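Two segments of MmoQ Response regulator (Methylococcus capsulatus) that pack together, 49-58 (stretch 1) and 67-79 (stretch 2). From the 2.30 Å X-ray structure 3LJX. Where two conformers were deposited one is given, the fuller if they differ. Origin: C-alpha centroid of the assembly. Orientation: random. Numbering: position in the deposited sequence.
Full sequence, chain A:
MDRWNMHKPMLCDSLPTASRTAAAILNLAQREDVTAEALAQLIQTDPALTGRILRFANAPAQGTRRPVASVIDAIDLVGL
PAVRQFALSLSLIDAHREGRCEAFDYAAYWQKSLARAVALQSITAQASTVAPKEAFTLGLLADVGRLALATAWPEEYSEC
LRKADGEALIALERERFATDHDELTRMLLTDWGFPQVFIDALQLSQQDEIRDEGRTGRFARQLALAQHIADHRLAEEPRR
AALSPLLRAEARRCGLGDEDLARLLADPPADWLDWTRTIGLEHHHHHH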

# COMPACT_ATOMS: atom_id res chain seq x y z
N LEU A 49 2.82 -9.07 -3.01
CA LEU A 49 3.64 -9.38 -4.19
C LEU A 49 4.19 -8.11 -4.83
O LEU A 49 5.32 -8.10 -5.34
CB LEU A 49 2.87 -10.22 -5.21
CG LEU A 49 3.69 -10.73 -6.40
CD1 LEU A 49 4.97 -11.48 -5.96
CD2 LEU A 49 2.83 -11.60 -7.28
N THR A 50 3.40 -7.04 -4.79
CA THR A 50 3.85 -5.75 -5.31
C THR A 50 5.07 -5.19 -4.57
O THR A 50 6.03 -4.73 -5.19
CB THR A 50 2.72 -4.73 -5.27
OG1 THR A 50 1.70 -5.14 -6.19
CG2 THR A 50 3.25 -3.38 -5.66
N GLY A 51 5.02 -5.25 -3.24
CA GLY A 51 6.17 -4.89 -2.43
C GLY A 51 7.43 -5.69 -2.76
O GLY A 51 8.49 -5.10 -2.96
N ARG A 52 7.32 -7.02 -2.80
CA ARG A 52 8.47 -7.90 -3.08
C ARG A 52 9.11 -7.51 -4.40
O ARG A 52 10.33 -7.43 -4.51
CB ARG A 52 8.04 -9.37 -3.19
CG ARG A 52 7.93 -10.13 -1.88
CD ARG A 52 7.74 -11.65 -2.14
NE ARG A 52 9.00 -12.33 -2.47
CZ ARG A 52 9.12 -13.64 -2.63
NH1 ARG A 52 8.06 -14.44 -2.49
NH2 ARG A 52 10.30 -14.17 -2.93
N ILE A 53 8.27 -7.30 -5.41
CA ILE A 53 8.75 -6.93 -6.73
C ILE A 53 9.48 -5.58 -6.73
O ILE A 53 10.57 -5.47 -7.27
CB ILE A 53 7.61 -6.96 -7.77
CG1 ILE A 53 7.20 -8.41 -8.02
CG2 ILE A 53 8.06 -6.30 -9.09
CD1 ILE A 53 5.84 -8.57 -8.66
N LEU A 54 8.89 -4.58 -6.09
CA LEU A 54 9.54 -3.27 -6.02
C LEU A 54 10.87 -3.39 -5.30
O LEU A 54 11.86 -2.79 -5.69
CB LEU A 54 8.65 -2.27 -5.27
CG LEU A 54 7.38 -1.83 -5.97
CD1 LEU A 54 6.65 -0.78 -5.13
CD2 LEU A 54 7.68 -1.30 -7.38
N ARG A 55 10.87 -4.18 -4.25
CA ARG A 55 12.06 -4.32 -3.43
C ARG A 55 13.18 -5.00 -4.21
O ARG A 55 14.36 -4.63 -4.11
CB ARG A 55 11.71 -5.14 -2.20
CG ARG A 55 12.89 -5.52 -1.37
CD ARG A 55 12.41 -6.10 -0.06
NE ARG A 55 13.46 -6.88 0.57
CZ ARG A 55 13.50 -8.21 0.56
NH1 ARG A 55 12.54 -8.90 -0.05
NH2 ARG A 55 14.50 -8.83 1.16
N PHE A 56 12.81 -6.02 -4.98
CA PHE A 56 13.77 -6.71 -5.81
C PHE A 56 14.32 -5.72 -6.84
O PHE A 56 15.54 -5.61 -7.01
CB PHE A 56 13.10 -7.91 -6.51
CG PHE A 56 13.94 -8.55 -7.57
CD1 PHE A 56 13.69 -8.30 -8.92
CD2 PHE A 56 14.96 -9.42 -7.24
CE1 PHE A 56 14.45 -8.91 -9.91
CE2 PHE A 56 15.74 -10.04 -8.23
CZ PHE A 56 15.48 -9.77 -9.56
N ALA A 57 13.42 -4.98 -7.49
CA ALA A 57 13.80 -4.10 -8.59
C ALA A 57 14.61 -2.92 -8.10
O ALA A 57 15.35 -2.32 -8.87
CB ALA A 57 12.55 -3.59 -9.34
N ASN A 58 14.43 -2.56 -6.83
CA ASN A 58 15.12 -1.39 -6.26
C ASN A 58 16.35 -1.76 -5.42
O ASN A 58 17.07 -0.88 -4.93
CB ASN A 58 14.14 -0.53 -5.45
CG ASN A 58 13.09 0.14 -6.34
OD1 ASN A 58 13.34 0.38 -7.52
ND2 ASN A 58 11.91 0.44 -5.78
N PRO A 67 15.17 4.03 -9.15
CA PRO A 67 14.14 3.19 -8.52
C PRO A 67 12.84 3.20 -9.32
O PRO A 67 12.62 4.13 -10.11
CB PRO A 67 13.93 3.86 -7.17
CG PRO A 67 14.22 5.33 -7.46
CD PRO A 67 15.39 5.29 -8.41
N VAL A 68 12.01 2.17 -9.13
CA VAL A 68 10.69 2.09 -9.76
C VAL A 68 9.62 2.06 -8.67
O VAL A 68 9.91 1.74 -7.51
CB VAL A 68 10.53 0.83 -10.67
CG1 VAL A 68 11.49 0.89 -11.84
CG2 VAL A 68 10.74 -0.45 -9.88
N ALA A 69 8.39 2.39 -9.06
CA ALA A 69 7.28 2.51 -8.13
C ALA A 69 5.99 2.00 -8.77
O ALA A 69 4.90 2.44 -8.43
CB ALA A 69 7.12 3.96 -7.68
N SER A 70 6.13 1.08 -9.72
CA SER A 70 4.97 0.36 -10.24
C SER A 70 5.41 -1.00 -10.80
O SER A 70 6.55 -1.15 -11.27
CB SER A 70 4.30 1.17 -11.34
OG SER A 70 5.18 1.28 -12.45
N VAL A 71 4.52 -1.98 -10.77
CA VAL A 71 4.87 -3.28 -11.31
C VAL A 71 5.29 -3.17 -12.77
O VAL A 71 6.27 -3.79 -13.19
CB VAL A 71 3.73 -4.28 -11.15
CG1 VAL A 71 4.19 -5.68 -11.54
CG2 VAL A 71 3.22 -4.25 -9.71
N ILE A 72 4.57 -2.36 -13.55
CA ILE A 72 4.89 -2.26 -14.98
C ILE A 72 6.29 -1.65 -15.20
O ILE A 72 7.05 -2.09 -16.08
CB ILE A 72 3.83 -1.50 -15.77
CG1 ILE A 72 4.07 -1.63 -17.27
CG2 ILE A 72 3.80 -0.04 -15.35
CD1 ILE A 72 3.90 -3.04 -17.79
N ASP A 73 6.66 -0.67 -14.38
CA ASP A 73 8.02 -0.13 -14.46
C ASP A 73 9.08 -1.14 -14.00
O ASP A 73 10.17 -1.20 -14.57
CB ASP A 73 8.15 1.17 -13.68
CG ASP A 73 7.34 2.29 -14.31
OD1 ASP A 73 7.32 2.37 -15.57
OD2 ASP A 73 6.73 3.08 -13.55
N ALA A 74 8.75 -1.93 -12.99
CA ALA A 74 9.68 -2.98 -12.57
C ALA A 74 9.93 -3.96 -13.73
O ALA A 74 11.07 -4.34 -14.02
CB ALA A 74 9.17 -3.71 -11.34
N ILE A 75 8.85 -4.35 -14.41
CA ILE A 75 8.96 -5.26 -15.54
C ILE A 75 9.88 -4.69 -16.63
O ILE A 75 10.80 -5.36 -17.07
CB ILE A 75 7.60 -5.58 -16.15
CG1 ILE A 75 6.79 -6.47 -15.20
CG2 ILE A 75 7.77 -6.28 -17.47
CD1 ILE A 75 5.41 -6.82 -15.76
N ASP A 76 9.63 -3.44 -17.04
CA ASP A 76 10.49 -2.78 -18.03
C ASP A 76 11.94 -2.79 -17.58
O ASP A 76 12.84 -2.91 -18.39
CB ASP A 76 10.07 -1.32 -18.25
CG ASP A 76 8.64 -1.18 -18.77
OD1 ASP A 76 8.06 -2.20 -19.22
OD2 ASP A 76 8.09 -0.05 -18.72
N LEU A 77 12.16 -2.65 -16.27
CA LEU A 77 13.52 -2.53 -15.76
C LEU A 77 14.25 -3.88 -15.66
O LEU A 77 15.34 -4.02 -16.22
CB LEU A 77 13.52 -1.83 -14.40
CG LEU A 77 14.89 -1.68 -13.75
CD1 LEU A 77 15.75 -0.72 -14.57
CD2 LEU A 77 14.75 -1.18 -12.32
N VAL A 78 13.66 -4.86 -14.97
CA VAL A 78 14.34 -6.13 -14.73
C VAL A 78 13.94 -7.27 -15.69
O VAL A 78 14.62 -8.30 -15.76
CB VAL A 78 14.18 -6.60 -13.25
CG1 VAL A 78 14.77 -5.57 -12.31
CG2 VAL A 78 12.73 -6.86 -12.92
N GLY A 79 12.87 -7.08 -16.44
CA GLY A 79 12.44 -8.04 -17.43
C GLY A 79 11.21 -8.79 -16.96
O GLY A 79 11.05 -9.03 -15.75

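The contact joins the helical segment 49-58, which continues a helix begun earlier in the chain, to a loop that leads into a second helix, 71-78; the two axes approach to 9.6 Å at an angle of 37°. Its polar clamp is N58. With chi1 at -68° (m) and chi2 at -26°, the carboxamide lies along the backbone of V68 and meets both of its polar groups: V68 N donates to N58 OD1 at 2.8 Å, and N58 ND2 donates to V68 O at 2.9 Å. Asparagine suits this place because its amide carries an acceptor and a donor side by side, matching the N-H and C=O of a single residue.

Where the helices come close, small side chains serve. A57 and A74 both point toward the opposing stretch, and their CB atoms lie 3.9 Å apart. A57 CB also rests 3.7 Å from V68 CG2, while I53, with chi1 m (-70°), brings CG2 to 3.6 Å from A74 CB. L54 starts sideways, but its m,t conformation carries CD2 to the loop, 3.7 Å from S70 N. F56 (chi1 t) presents its ring edge to V78, with CE1 4.0 Å from CG2.

S70 prepares the second helix. Its p rotamer places OG to accept from D73 N at 3.1 Å, capping the helix, while S70 OG donates to D73 OD2 at 2.6 Å. Serine suits the N-cap because its short side chain carries a hydroxyl that can do both at once.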